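Local coordinates for resiniferatoxin-binding, phosphotriesterase-related protein (Rhodobacter sphaeroides 2.4.1, PDB 3K2G), which probably hydrolyses phosphoric esters at a binuclear zinc centre and is named for resiniferatoxin binding, at residues V129-G134 against A170-I175; Y136-M141 against D183-E188; D152-I157 against A196-R201; G176-S181 against K190-A195; P205-L210 against H233-H238. All coordinates share one frame; numbering follows the deposited sequence.

Interaction 1: V129-G134 against A170-I175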
# COMPACT_ATOMS: atom_id res chain seq x y z
N VAL B 129 16.11 -18.84 34.94
CA VAL B 129 15.51 -19.62 33.86
C VAL B 129 14.14 -20.20 34.19
O VAL B 129 13.96 -20.86 35.22
CB VAL B 129 16.44 -20.79 33.45
CG1 VAL B 129 15.76 -21.67 32.40
CG2 VAL B 129 17.75 -20.24 32.90
N VAL B 130 13.18 -19.94 33.31
CA VAL B 130 11.81 -20.44 33.46
C VAL B 130 11.64 -21.60 32.48
O VAL B 130 12.01 -21.48 31.31
CB VAL B 130 10.76 -19.36 33.13
CG1 VAL B 130 9.37 -19.96 33.20
CG2 VAL B 130 10.89 -18.19 34.11
N MSE B 131 11.08 -22.72 32.96
CA MSE B 131 10.90 -23.92 32.15
C MSE B 131 9.47 -24.17 31.65
O MSE B 131 8.50 -24.01 32.40
CB MSE B 131 11.39 -25.13 32.93
CG MSE B 131 11.19 -26.49 32.27
SE MSE B 131 12.12 -27.89 33.29
CE MSE B 131 10.93 -27.87 34.84
N GLY B 132 9.37 -24.57 30.39
CA GLY B 132 8.08 -24.85 29.78
C GLY B 132 7.66 -26.30 29.90
O GLY B 132 8.29 -27.09 30.61
N ALA B 133 6.59 -26.65 29.20
CA ALA B 133 6.06 -28.01 29.24
C ALA B 133 5.07 -28.29 28.12
O ALA B 133 4.73 -27.40 27.34
CB ALA B 133 5.41 -28.25 30.59
N GLY B 134 4.59 -29.53 28.06
CA GLY B 134 3.64 -29.91 27.04
C GLY B 134 4.29 -30.60 25.86
O GLY B 134 5.49 -30.92 25.89
N ALA B 170 12.07 -29.74 40.18
CA ALA B 170 12.00 -28.47 39.46
C ALA B 170 10.59 -28.41 38.88
O ALA B 170 10.11 -29.38 38.29
CB ALA B 170 13.03 -28.43 38.35
N ARG B 171 9.93 -27.28 39.06
CA ARG B 171 8.57 -27.11 38.55
C ARG B 171 8.53 -26.13 37.38
O ARG B 171 9.39 -25.26 37.26
CB ARG B 171 7.65 -26.68 39.69
CG ARG B 171 7.48 -27.77 40.74
CD ARG B 171 6.62 -27.34 41.90
NE ARG B 171 7.34 -26.42 42.79
CZ ARG B 171 6.82 -25.91 43.90
NH1 ARG B 171 5.58 -26.23 44.26
NH2 ARG B 171 7.54 -25.09 44.65
N ILE B 172 7.53 -26.30 36.52
CA ILE B 172 7.41 -25.43 35.35
C ILE B 172 6.81 -24.08 35.72
O ILE B 172 6.10 -23.96 36.72
CB ILE B 172 6.54 -26.08 34.26
CG1 ILE B 172 5.13 -26.36 34.80
CG2 ILE B 172 7.19 -27.37 33.77
CD1 ILE B 172 4.17 -26.89 33.75
N GLY B 173 7.12 -23.07 34.92
CA GLY B 173 6.63 -21.73 35.19
C GLY B 173 5.80 -21.21 34.04
O GLY B 173 5.23 -20.12 34.09
N LEU B 174 5.75 -22.00 32.98
CA LEU B 174 5.00 -21.66 31.79
C LEU B 174 4.58 -22.97 31.15
O LEU B 174 5.25 -23.98 31.28
CB LEU B 174 5.87 -20.84 30.82
CG LEU B 174 5.70 -21.05 29.31
CD1 LEU B 174 5.60 -19.71 28.62
CD2 LEU B 174 6.89 -21.84 28.77
N ILE B 175 3.44 -22.94 30.47
CA ILE B 175 2.94 -24.13 29.81
C ILE B 175 3.32 -24.01 28.35
O ILE B 175 2.63 -23.31 27.60
CB ILE B 175 1.41 -24.22 29.87
CG1 ILE B 175 0.95 -24.33 31.32
CG2 ILE B 175 0.93 -25.39 29.02
CD1 ILE B 175 -0.53 -24.58 31.50
O HOH W 1 10.41 -23.09 35.78
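Met-131 and Gly-173 are joined by the main hydrogen bond of this contact, where the end of strand 128-131 in the TIM barrel meets the loop that leads from helix 150-162 into strand 175-178. Gly-173 N reaches Met-131 O at 3.0 Å, in the carbonyl plane and nearly straight at the hydrogen (163°); Leu-174 N adds a weak bond to the same oxygen. A water extends the link, accepting from Met-131 N and donating to Arg-171 O. Around this polar centre the side chains fit closely. Val-130 CG1, anti to its backbone N (chi1 176°), lies 3.8 Å from Gly-173 CA, where a beta carbon would clash. The selenomethionine chain of Met-131 bends at its last torsion and brings CE to 3.9 Å from Ile-172 CG2. Ile-172 also sets CD1 against Ala-133 CB at 3.7 Å. At Gly-132 the chains press together: its CA makes a CA-H...O contact with Leu-174 O, and Leu-174 CD2 sits just 3.4 Å from Gly-132 CA, tighter than usual van der Waals contact. Further out, helix 150-162 packs on Ile-172 through Ile-157, Glu-160 and Ala-161, and Arg-113 NH1 donates to Gly-132 O.

Interaction 2: Y136-M141 against D183-E188. With DTV ((2S,3S)-1,4-dimercaptobutane-2,3-diol), chain K.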
# COMPACT_ATOMS: atom_id res chain seq x y z
N TYR B 136 5.09 -30.85 21.55
CA TYR B 136 5.39 -30.03 20.39
C TYR B 136 4.67 -30.56 19.15
O TYR B 136 3.64 -31.22 19.25
CB TYR B 136 6.90 -30.01 20.18
CG TYR B 136 7.41 -28.86 19.36
CD1 TYR B 136 6.92 -27.57 19.56
CD2 TYR B 136 8.43 -29.04 18.43
CE1 TYR B 136 7.42 -26.49 18.84
CE2 TYR B 136 8.94 -27.97 17.71
CZ TYR B 136 8.44 -26.70 17.93
OH TYR B 136 8.96 -25.62 17.25
N LEU B 137 5.22 -30.27 17.97
CA LEU B 137 4.62 -30.71 16.72
C LEU B 137 4.50 -32.23 16.65
O LEU B 137 5.29 -32.97 17.25
CB LEU B 137 5.42 -30.17 15.53
CG LEU B 137 5.47 -28.64 15.41
CD1 LEU B 137 6.42 -28.24 14.30
CD2 LEU B 137 4.07 -28.11 15.15
N ALA B 138 3.50 -32.69 15.90
CA ALA B 138 3.23 -34.11 15.72
C ALA B 138 4.47 -35.00 15.51
O ALA B 138 4.75 -35.89 16.32
CB ALA B 138 2.26 -34.30 14.55
N SER B 139 5.21 -34.75 14.44
CA SER B 139 6.40 -35.54 14.12
C SER B 139 7.42 -35.68 15.24
O SER B 139 8.31 -36.53 15.17
CB SER B 139 7.08 -34.97 12.87
OG SER B 139 7.30 -33.58 12.99
N SER B 140 7.31 -34.85 16.28
CA SER B 140 8.26 -34.92 17.38
C SER B 140 7.65 -35.61 18.60
O SER B 140 8.36 -35.94 19.56
CB SER B 140 8.72 -33.52 17.79
OG SER B 140 7.70 -32.87 18.54
N MSE B 141 6.34 -35.81 18.58
CA MSE B 141 5.65 -36.43 19.70
C MSE B 141 6.02 -37.87 20.00
O MSE B 141 6.17 -38.68 19.09
CB MSE B 141 4.13 -36.34 19.53
CG MSE B 141 3.59 -34.93 19.66
SE MSE B 141 1.67 -34.97 19.58
CE MSE B 141 1.29 -33.08 19.59
N ASP B 183 -0.82 -28.02 9.32
CA ASP B 183 -1.84 -29.04 9.10
C ASP B 183 -2.81 -29.09 10.28
O ASP B 183 -3.95 -29.54 10.14
CB ASP B 183 -1.20 -30.41 8.91
CG ASP B 183 -0.39 -30.51 7.63
OD1 ASP B 183 -0.94 -30.17 6.56
OD2 ASP B 183 0.78 -30.92 7.68
N PHE B 184 -2.34 -28.64 11.44
CA PHE B 184 -3.16 -28.63 12.66
C PHE B 184 -3.85 -29.98 12.82
O PHE B 184 -5.08 -30.06 12.82
CB PHE B 184 -4.20 -27.51 12.56
CG PHE B 184 -4.63 -26.95 13.89
CD1 PHE B 184 -5.14 -25.66 13.97
CD2 PHE B 184 -4.53 -27.70 15.05
CE1 PHE B 184 -5.54 -25.12 15.19
CE2 PHE B 184 -4.93 -27.18 16.28
CZ PHE B 184 -5.44 -25.88 16.35
N THR B 185 -3.05 -31.03 12.95
CA THR B 185 -3.57 -32.38 13.08
C THR B 185 -4.42 -32.59 14.33
O THR B 185 -4.36 -31.81 15.28
CB THR B 185 -2.45 -33.43 13.09
OG1 THR B 185 -1.72 -33.33 14.32
CG2 THR B 185 -1.50 -33.19 11.93
N ALA B 186 -5.20 -33.67 14.32
CA ALA B 186 -6.06 -34.01 15.44
C ALA B 186 -5.23 -34.17 16.71
O ALA B 186 -5.67 -33.80 17.80
CB ALA B 186 -6.82 -35.29 15.14
N GLU B 187 -4.03 -34.72 16.57
CA GLU B 187 -3.14 -34.94 17.70
C GLU B 187 -2.69 -33.60 18.28
O GLU B 187 -2.66 -33.42 19.50
CB GLU B 187 -1.91 -35.74 17.26
CG GLU B 187 -2.21 -37.10 16.64
CD GLU B 187 -2.91 -37.01 15.28
OE1 GLU B 187 -2.32 -36.46 14.33
OE2 GLU B 187 -4.05 -37.51 15.17
N GLU B 188 -2.35 -32.66 17.40
CA GLU B 188 -1.91 -31.35 17.85
C GLU B 188 -3.06 -30.61 18.52
O GLU B 188 -2.86 -29.87 19.48
CB GLU B 188 -1.36 -30.56 16.65
CG GLU B 188 -0.27 -31.32 15.91
CD GLU B 188 0.22 -30.62 14.67
OE1 GLU B 188 -0.59 -29.95 14.01
OE2 GLU B 188 1.42 -30.76 14.35
S1 DTV K . 9.16 -26.03 12.57
C1 DTV K . 9.78 -26.37 14.29
C2 DTV K . 11.25 -26.77 14.34
O2 DTV K . 12.02 -25.69 13.82
C3 DTV K . 11.69 -27.05 15.79
O3 DTV K . 11.53 -25.88 16.56
C4 DTV K . 13.15 -27.49 15.89
S4 DTV K . 13.41 -28.73 17.19
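Ala-138 N points almost straight at Glu-188 OE2 (3.2 Å, 173° at the hydrogen) and uses the anti lone pair of that oxygen. This bond is the firm part of the contact. The carboxylate is gripped from its other oxygen too: Thr-185 N meets Glu-188 OE1 at 2.9 Å from above the carboxylate plane, and Ser-181 OG bonds to OE1 as well, so the buried acid is well satisfied and its orientation fixed. Ala-138 CB lies 3.6 Å from Glu-188 OE2, and Leu-137 CD2 approaches the same oxygen. The outer side is looser. Met-141 stretches its selenomethionine chain past CG (chi3 -175°) until CE rests 4.0 Å from Glu-187 O, with no polar bond, beside the exposed Glu-187. Toward the barrel mouth, Leu-137 CG stands over the centre of the Tyr-136 ring, whose OH hydrogen-bonds O3 of the bound dimercaptobutanediol at 2.7 Å; Tyr-136 also belongs to a zinc site. Thr-185 OG1 accepts from Glu-188 N at 3.2 Å, which with Thr-185 N to Glu-188 OE1 makes a capping box at the start of helix 186-202, here tied to a loop of the ligand pocket.

Interaction 3: D152-I157 against A196-R201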
# COMPACT_ATOMS: atom_id res chain seq x y z
N ASP B 152 -5.40 -36.35 30.06
CA ASP B 152 -4.19 -36.99 30.58
C ASP B 152 -3.01 -36.05 30.37
O ASP B 152 -2.11 -35.96 31.21
CB ASP B 152 -3.94 -38.32 29.86
CG ASP B 152 -5.06 -39.33 30.06
OD1 ASP B 152 -5.49 -39.53 31.21
OD2 ASP B 152 -5.52 -39.91 29.05
N ILE B 153 -3.02 -35.35 29.24
CA ILE B 153 -1.95 -34.40 28.93
C ILE B 153 -2.02 -33.24 29.93
O ILE B 153 -1.00 -32.77 30.41
CB ILE B 153 -2.09 -33.86 27.49
CG1 ILE B 153 -1.77 -34.99 26.50
CG2 ILE B 153 -1.16 -32.67 27.27
CD1 ILE B 153 -2.00 -34.64 25.06
N ALA B 154 -3.24 -32.80 30.23
CA ALA B 154 -3.43 -31.72 31.18
C ALA B 154 -2.91 -32.18 32.54
O ALA B 154 -2.22 -31.44 33.24
CB ALA B 154 -4.90 -31.35 31.28
N ASP B 155 -3.22 -33.43 32.90
CA ASP B 155 -2.77 -33.98 34.17
C ASP B 155 -1.24 -33.98 34.27
O ASP B 155 -0.67 -33.67 35.32
CB ASP B 155 -3.29 -35.42 34.37
CG ASP B 155 -4.80 -35.47 34.58
OD1 ASP B 155 -5.38 -34.46 35.01
OD2 ASP B 155 -5.40 -36.54 34.33
N GLU B 156 -0.56 -34.33 33.17
CA GLU B 156 0.90 -34.35 33.18
C GLU B 156 1.45 -32.97 33.46
O GLU B 156 2.39 -32.81 34.24
CB GLU B 156 1.47 -34.84 31.84
CG GLU B 156 0.96 -36.21 31.42
CD GLU B 156 1.66 -36.75 30.17
OE1 GLU B 156 1.91 -35.96 29.23
OE2 GLU B 156 1.96 -37.96 30.14
N ILE B 157 0.86 -31.97 32.81
CA ILE B 157 1.29 -30.59 32.96
C ILE B 157 1.05 -30.07 34.38
O ILE B 157 1.88 -29.37 34.96
CB ILE B 157 0.58 -29.68 31.93
CG1 ILE B 157 1.05 -30.05 30.52
CG2 ILE B 157 0.88 -28.21 32.22
CD1 ILE B 157 0.31 -29.34 29.40
N ALA B 196 -4.59 -26.08 27.21
CA ALA B 196 -5.50 -25.03 27.63
C ALA B 196 -6.20 -25.41 28.93
O ALA B 196 -6.42 -24.57 29.79
CB ALA B 196 -6.53 -24.76 26.54
N ARG B 197 -6.55 -26.69 29.07
CA ARG B 197 -7.20 -27.14 30.29
C ARG B 197 -6.20 -27.02 31.43
O ARG B 197 -6.57 -26.70 32.56
CB ARG B 197 -7.69 -28.58 30.13
CG ARG B 197 -8.81 -28.68 29.11
CD ARG B 197 -9.33 -30.10 28.91
NE ARG B 197 -10.23 -30.17 27.76
CZ ARG B 197 -10.71 -31.30 27.25
NH1 ARG B 197 -10.38 -32.47 27.78
NH2 ARG B 197 -11.51 -31.26 26.18
N ALA B 198 -4.93 -27.24 31.13
CA ALA B 198 -3.89 -27.13 32.14
C ALA B 198 -3.73 -25.66 32.50
O ALA B 198 -3.37 -25.33 33.64
CB ALA B 198 -2.57 -27.70 31.63
N GLN B 199 -3.99 -24.78 31.54
CA GLN B 199 -3.86 -23.35 31.80
C GLN B 199 -4.92 -22.95 32.82
O GLN B 199 -4.65 -22.18 33.75
CB GLN B 199 -4.05 -22.57 30.49
CG GLN B 199 -3.55 -21.12 30.53
CD GLN B 199 -4.40 -20.21 31.40
OE1 GLN B 199 -5.62 -20.19 31.27
NE2 GLN B 199 -3.75 -19.44 32.27
N VAL B 200 -6.13 -23.47 32.66
CA VAL B 200 -7.22 -23.16 33.59
C VAL B 200 -6.93 -23.74 34.97
O VAL B 200 -7.09 -23.05 35.99
CB VAL B 200 -8.57 -23.74 33.08
CG1 VAL B 200 -9.67 -23.48 34.11
CG2 VAL B 200 -8.94 -23.11 31.75
N ARG B 201 -6.48 -24.99 35.01
CA ARG B 201 -6.20 -25.64 36.29
C ARG B 201 -4.99 -25.09 37.06
O ARG B 201 -5.08 -24.91 38.27
CB ARG B 201 -6.05 -27.15 36.06
CG ARG B 201 -7.32 -27.81 35.54
CD ARG B 201 -7.08 -29.20 34.97
NE ARG B 201 -6.57 -30.15 35.96
CZ ARG B 201 -6.19 -31.39 35.68
NH1 ARG B 201 -6.27 -31.84 34.43
NH2 ARG B 201 -5.74 -32.19 36.64
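Ala-154 and Ala-198 are the nearest residues of segments 152-157 and 196-201, their CA atoms 4.7 Å apart. The short axes pass at 8.4 Å with a crossing angle of -45°, a near approach made possible by the small side chains at the crossing. The apolar contacts gather here. Ala-198 CB packs against Ile-157, 3.5 Å from CG2, the branch that lies anti to the backbone N, and Ala-154 CB faces Ala-198 CB at 4.3 Å. Ala-154 CB also touches Arg-197 CB, while the rest of the Arg-197 chain runs away, extended, to salt bridges with Glu-227 and Asp-151.

The charged contact joins the exposed Asp-155 to the partly exposed Arg-201. Arg-201, its chain bent at chi3 (62°, which sets NE), meets the single oxygen OD1 of Asp-155 end-on with NH1 and NH2, each at 2.8 Å. OD1 lies in the guanidinium plane, but the carboxylate is turned 83° against that plane, so the two nitrogens share one oxygen instead of pairing with both. Arg-201 has a second acidic partner, Glu-5, through NE. The guanidinium also lies against Ala-154, with NH1 3.5 Å from Ala-154 CB and Ala-154 O over one face.

Helices 150-162 and 186-202 are consecutive outer helices of the TIM barrel; on the barrel side, Ile-157 and Ala-198 rest on Ile-175 at the start of strand 175-178.

Interaction 4: G176-S181 against K190-A195. With ZN (zinc ion), chain I; ZN (zinc ion), chain J.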
# COMPACT_ATOMS: atom_id res chain seq x y z
N GLY B 176 4.39 -24.64 27.90
CA GLY B 176 4.58 -24.44 26.49
C GLY B 176 5.71 -24.50 25.49
O GLY B 176 6.85 -24.89 25.71
N GLU B 177 5.23 -24.06 24.33
CA GLU B 177 5.83 -24.00 23.03
C GLU B 177 5.02 -25.22 22.61
O GLU B 177 5.57 -26.29 22.33
CB GLU B 177 7.33 -24.31 23.03
CG GLU B 177 7.87 -24.79 21.66
CD GLU B 177 8.48 -23.70 20.78
OE1 GLU B 177 7.77 -23.15 19.91
OE2 GLU B 177 9.67 -23.39 20.97
N ILE B 178 3.70 -25.08 22.66
CA ILE B 178 2.82 -26.17 22.27
C ILE B 178 2.78 -26.20 20.75
O ILE B 178 2.52 -25.18 20.12
CB ILE B 178 1.38 -25.99 22.80
CG1 ILE B 178 1.37 -25.80 24.32
CG2 ILE B 178 0.54 -27.22 22.43
CD1 ILE B 178 1.95 -26.98 25.11
N GLY B 179 3.05 -27.37 20.18
CA GLY B 179 3.08 -27.48 18.73
C GLY B 179 1.79 -27.48 17.94
O GLY B 179 0.87 -28.26 18.19
N VAL B 180 1.72 -26.58 16.96
CA VAL B 180 0.59 -26.48 16.05
C VAL B 180 1.22 -26.30 14.67
O VAL B 180 1.86 -25.29 14.39
CB VAL B 180 -0.30 -25.26 16.37
CG1 VAL B 180 -1.45 -25.20 15.38
CG2 VAL B 180 -0.84 -25.36 17.79
N SER B 181 1.04 -27.29 13.80
CA SER B 181 1.60 -27.24 12.45
C SER B 181 0.59 -26.62 11.49
O SER B 181 -0.56 -26.38 11.85
CB SER B 181 1.93 -28.65 11.97
OG SER B 181 0.74 -29.37 11.70
N LYS B 190 -5.56 -32.05 20.13
CA LYS B 190 -5.74 -32.70 21.42
C LYS B 190 -4.69 -32.16 22.38
O LYS B 190 -4.97 -31.87 23.54
CB LYS B 190 -5.56 -34.22 21.29
CG LYS B 190 -5.78 -34.98 22.59
CD LYS B 190 -5.38 -36.45 22.45
CE LYS B 190 -3.89 -36.58 22.20
NZ LYS B 190 -3.49 -37.98 21.91
N SER B 191 -3.47 -32.04 21.88
CA SER B 191 -2.36 -31.52 22.67
C SER B 191 -2.69 -30.11 23.17
O SER B 191 -2.53 -29.81 24.35
CB SER B 191 -1.09 -31.48 21.81
OG SER B 191 -0.05 -30.80 22.48
N LEU B 192 -3.15 -29.26 22.26
CA LEU B 192 -3.49 -27.88 22.61
C LEU B 192 -4.66 -27.79 23.58
O LEU B 192 -4.66 -26.93 24.46
CB LEU B 192 -3.81 -27.07 21.34
CG LEU B 192 -4.09 -25.58 21.58
CD1 LEU B 192 -2.90 -24.94 22.28
CD2 LEU B 192 -4.38 -24.89 20.27
N ARG B 193 -5.64 -28.67 23.42
CA ARG B 193 -6.80 -28.67 24.32
C ARG B 193 -6.35 -29.06 25.72
O ARG B 193 -6.80 -28.46 26.71
CB ARG B 193 -7.87 -29.65 23.82
CG ARG B 193 -8.58 -29.21 22.54
CD ARG B 193 -9.72 -30.15 22.19
NE ARG B 193 -10.47 -29.72 21.00
CZ ARG B 193 -11.22 -28.62 20.95
NH1 ARG B 193 -11.35 -27.83 22.00
NH2 ARG B 193 -11.85 -28.31 19.82
N GLY B 194 -5.46 -30.04 25.82
CA GLY B 194 -4.97 -30.46 27.12
C GLY B 194 -4.16 -29.34 27.75
O GLY B 194 -4.19 -29.14 28.97
N ALA B 195 -3.42 -28.61 26.93
CA ALA B 195 -2.61 -27.51 27.42
C ALA B 195 -3.51 -26.38 27.95
O ALA B 195 -3.24 -25.80 28.99
CB ALA B 195 -1.70 -26.98 26.32
ZN ZN I . 11.21 -22.20 19.83
ZN ZN J . 8.43 -23.02 17.65
O HOH W 2 10.48 -22.63 18.06
O HOH W 3 9.76 -23.27 15.65
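Ile-178 and helix 190-195 meet without a single hydrogen bond, while the residue next to Ile-178 in the strand, Glu-177, reaches in the other direction and bridges two zinc ions. On the helix side the work is done by the branches of Ile-178. CG2, anti to the backbone N, sits 3.6 Å from Ser-191 OG and 4.1 Å from Leu-192 CD1. The other branch meets Ala-195: chi2 of -61° brings CD1 to 3.8 Å from Ala-195 CB, and CG1 lies equally near. Further along, Val-180 CG2 touches Leu-192 CD2 more loosely. Strand 176-178 and helix 190-195 run nearly opposite ways, at 152°, as strand and return helix do in the beta-alpha-beta crossover that repeats round a TIM barrel; strand 206-208 completes this unit, with Leu-206 and Val-208 adding to the same apolar layer, and Val-220 and Leu-223 of helix 217-226 cover Leu-192. On the inner side, the Glu-177 chain bends at chi2 (95°), and its carboxylate gives one oxygen to each metal: OE2 binds the zinc held by His-34, His-36 and Asp-304, and OE1, at 2.4 Å, the zinc held by His-209 and His-238, a site to which Tyr-136 also belongs. This carboxylate probably takes the place of the carboxylated lysine that bridges the metals in bacterial phosphotriesterase. A second bridge comes from a water bound to both ions, 2.0 Å from the first zinc and 2.1 Å from the second, and another water also binds the latter.

Interaction 5: P205-L210 against H233-H238. With ZN (zinc ion), chain J.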
# COMPACT_ATOMS: atom_id res chain seq x y z
N PRO B 205 0.91 -19.24 32.52
CA PRO B 205 0.83 -18.70 31.16
C PRO B 205 0.86 -19.83 30.13
O PRO B 205 1.38 -20.91 30.41
CB PRO B 205 2.07 -17.83 31.06
CG PRO B 205 2.30 -17.40 32.47
CD PRO B 205 2.05 -18.67 33.24
N LEU B 206 0.30 -19.58 28.96
CA LEU B 206 0.25 -20.56 27.88
C LEU B 206 0.94 -19.99 26.64
O LEU B 206 0.65 -18.88 26.21
CB LEU B 206 -1.20 -20.92 27.55
CG LEU B 206 -1.44 -21.85 26.36
CD1 LEU B 206 -0.85 -23.23 26.64
CD2 LEU B 206 -2.94 -21.96 26.09
N MSE B 207 1.87 -20.76 26.08
CA MSE B 207 2.62 -20.33 24.91
C MSE B 207 2.39 -21.32 23.78
O MSE B 207 2.58 -22.53 23.96
CB MSE B 207 4.11 -20.24 25.25
CG MSE B 207 5.00 -19.75 24.10
SE MSE B 207 6.81 -19.58 24.65
CE MSE B 207 6.66 -17.94 25.67
N VAL B 208 1.98 -20.81 22.63
CA VAL B 208 1.69 -21.66 21.49
C VAL B 208 2.54 -21.38 20.25
O VAL B 208 2.61 -20.25 19.76
CB VAL B 208 0.20 -21.54 21.09
CG1 VAL B 208 -0.13 -22.51 19.96
CG2 VAL B 208 -0.69 -21.84 22.30
N HIS B 209 3.15 -22.44 19.74
CA HIS B 209 3.97 -22.37 18.54
C HIS B 209 3.02 -22.28 17.34
O HIS B 209 2.11 -23.09 17.18
CB HIS B 209 4.83 -23.62 18.39
CG HIS B 209 5.34 -23.85 17.00
ND1 HIS B 209 6.65 -23.64 16.65
CD2 HIS B 209 4.70 -24.25 15.87
CE1 HIS B 209 6.81 -23.89 15.36
NE2 HIS B 209 5.64 -24.27 14.86
N LEU B 210 3.26 -21.29 16.49
CA LEU B 210 2.45 -21.10 15.28
C LEU B 210 3.31 -21.35 14.06
O LEU B 210 4.53 -21.18 14.11
CB LEU B 210 1.89 -19.69 15.21
CG LEU B 210 0.84 -19.23 16.21
CD1 LEU B 210 0.47 -17.75 16.00
CD2 LEU B 210 -0.39 -20.10 16.05
N HIS B 233 -3.21 -14.26 28.87
CA HIS B 233 -1.93 -14.81 29.26
C HIS B 233 -1.53 -15.96 28.33
O HIS B 233 -0.90 -16.94 28.74
CB HIS B 233 -1.98 -15.25 30.73
CG HIS B 233 -2.14 -14.10 31.67
ND1 HIS B 233 -1.08 -13.30 32.05
CD2 HIS B 233 -3.25 -13.54 32.23
CE1 HIS B 233 -1.53 -12.30 32.79
NE2 HIS B 233 -2.84 -12.42 32.91
N THR B 234 -1.95 -15.81 27.07
CA THR B 234 -1.65 -16.76 26.01
C THR B 234 -0.68 -16.03 25.07
O THR B 234 -0.95 -14.91 24.66
CB THR B 234 -2.91 -17.15 25.21
OG1 THR B 234 -3.80 -17.88 26.07
CG2 THR B 234 -2.53 -18.02 24.01
N VAL B 235 0.43 -16.67 24.75
CA VAL B 235 1.44 -16.09 23.88
C VAL B 235 1.47 -16.81 22.53
O VAL B 235 1.63 -18.03 22.49
CB VAL B 235 2.85 -16.20 24.51
CG1 VAL B 235 3.90 -15.63 23.55
CG2 VAL B 235 2.90 -15.45 25.85
N LEU B 236 1.31 -16.05 21.45
CA LEU B 236 1.34 -16.62 20.11
C LEU B 236 2.75 -16.43 19.56
O LEU B 236 3.18 -15.30 19.32
CB LEU B 236 0.35 -15.90 19.20
CG LEU B 236 -1.13 -16.00 19.59
CD1 LEU B 236 -1.95 -15.08 18.70
CD2 LEU B 236 -1.60 -17.44 19.44
N CYS B 237 3.46 -17.54 19.37
CA CYS B 237 4.84 -17.52 18.87
C CYS B 237 5.01 -17.34 17.38
O CYS B 237 4.10 -17.61 16.59
CB CYS B 237 5.57 -18.81 19.25
SG CYS B 237 5.67 -19.17 21.03
N HIS B 238 6.20 -16.89 17.00
CA HIS B 238 6.56 -16.73 15.59
C HIS B 238 5.67 -15.80 14.77
O HIS B 238 5.19 -16.16 13.70
CB HIS B 238 6.63 -18.11 14.95
CG HIS B 238 7.32 -19.13 15.81
ND1 HIS B 238 8.47 -18.83 16.52
CD2 HIS B 238 7.03 -20.42 16.09
CE1 HIS B 238 8.85 -19.90 17.19
NE2 HIS B 238 7.99 -20.88 16.95
ZN ZN J . 8.43 -23.02 17.65
O HOH W 2 10.48 -22.63 18.06
O HOH W 3 9.76 -23.27 15.65
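His-209 and His-238 turn their rings toward one zinc ion, centroids 4.7 Å apart and planes at 77°. His-209 ND1 binds the metal at 2.1 Å and His-238 NE2 at 2.3 Å; these two nitrogens do not bond to each other. Glu-177 and two waters fill other positions on the ion. His-238 is held by a second shell: its ND1 hydrogen-bonds Asp-262, Leu-210 O lies at its edge, and Cys-237 CB stands over the centre of its ring. The rings sit just past the C-terminal ends of two parallel strands, 206-208 and 234-236, adjacent staves of the TIM barrel whose short axes differ by 18°. Four backbone bonds join the strands in register, among them Val-208 N to Val-235 O at 2.8 Å and Cys-237 N to Val-208 O. Side chains alternate across this sheet. Leu-206 and Thr-234 lie side by side, pointing the same way, toward Val-224 of helix 217-226. Met-207, a selenomethionine, and Val-235 do the same on the opposite face, beside Glu-260 of the next strand. Met-207 CG is anti to its backbone N (chi1 -178°), and SE lies 3.8 Å from Cys-237 SG. On the helix side, Leu-210 and Leu-236 cross obliquely, with Leu-210 CD1 3.7 Å from Leu-236 CB, Leu-210 also touching Ala-217 and Val-220 of helix 217-226.

In the fold
All five contacts belong to one TIM barrel. Interaction 1 joins strand 128-131 to the loop entering strand 175-178; interactions 4 and 5 carry on through neighbouring strands 175-178, 206-208 and 234-236, their centres about 10 Å apart, and share a zinc ion and two waters. Helix 186-202 serves interactions 2, 4 and 3 in turn along its length. Interactions 1, 2 and 3 cross along the chain, interaction 4 is nested inside the loop closed by interaction 3, and interaction 5 follows. Interactions 1 and 2 are about 20 Å apart between centres; interactions 2, 4 and 5 hold metal ligands, and interaction 3 holds none.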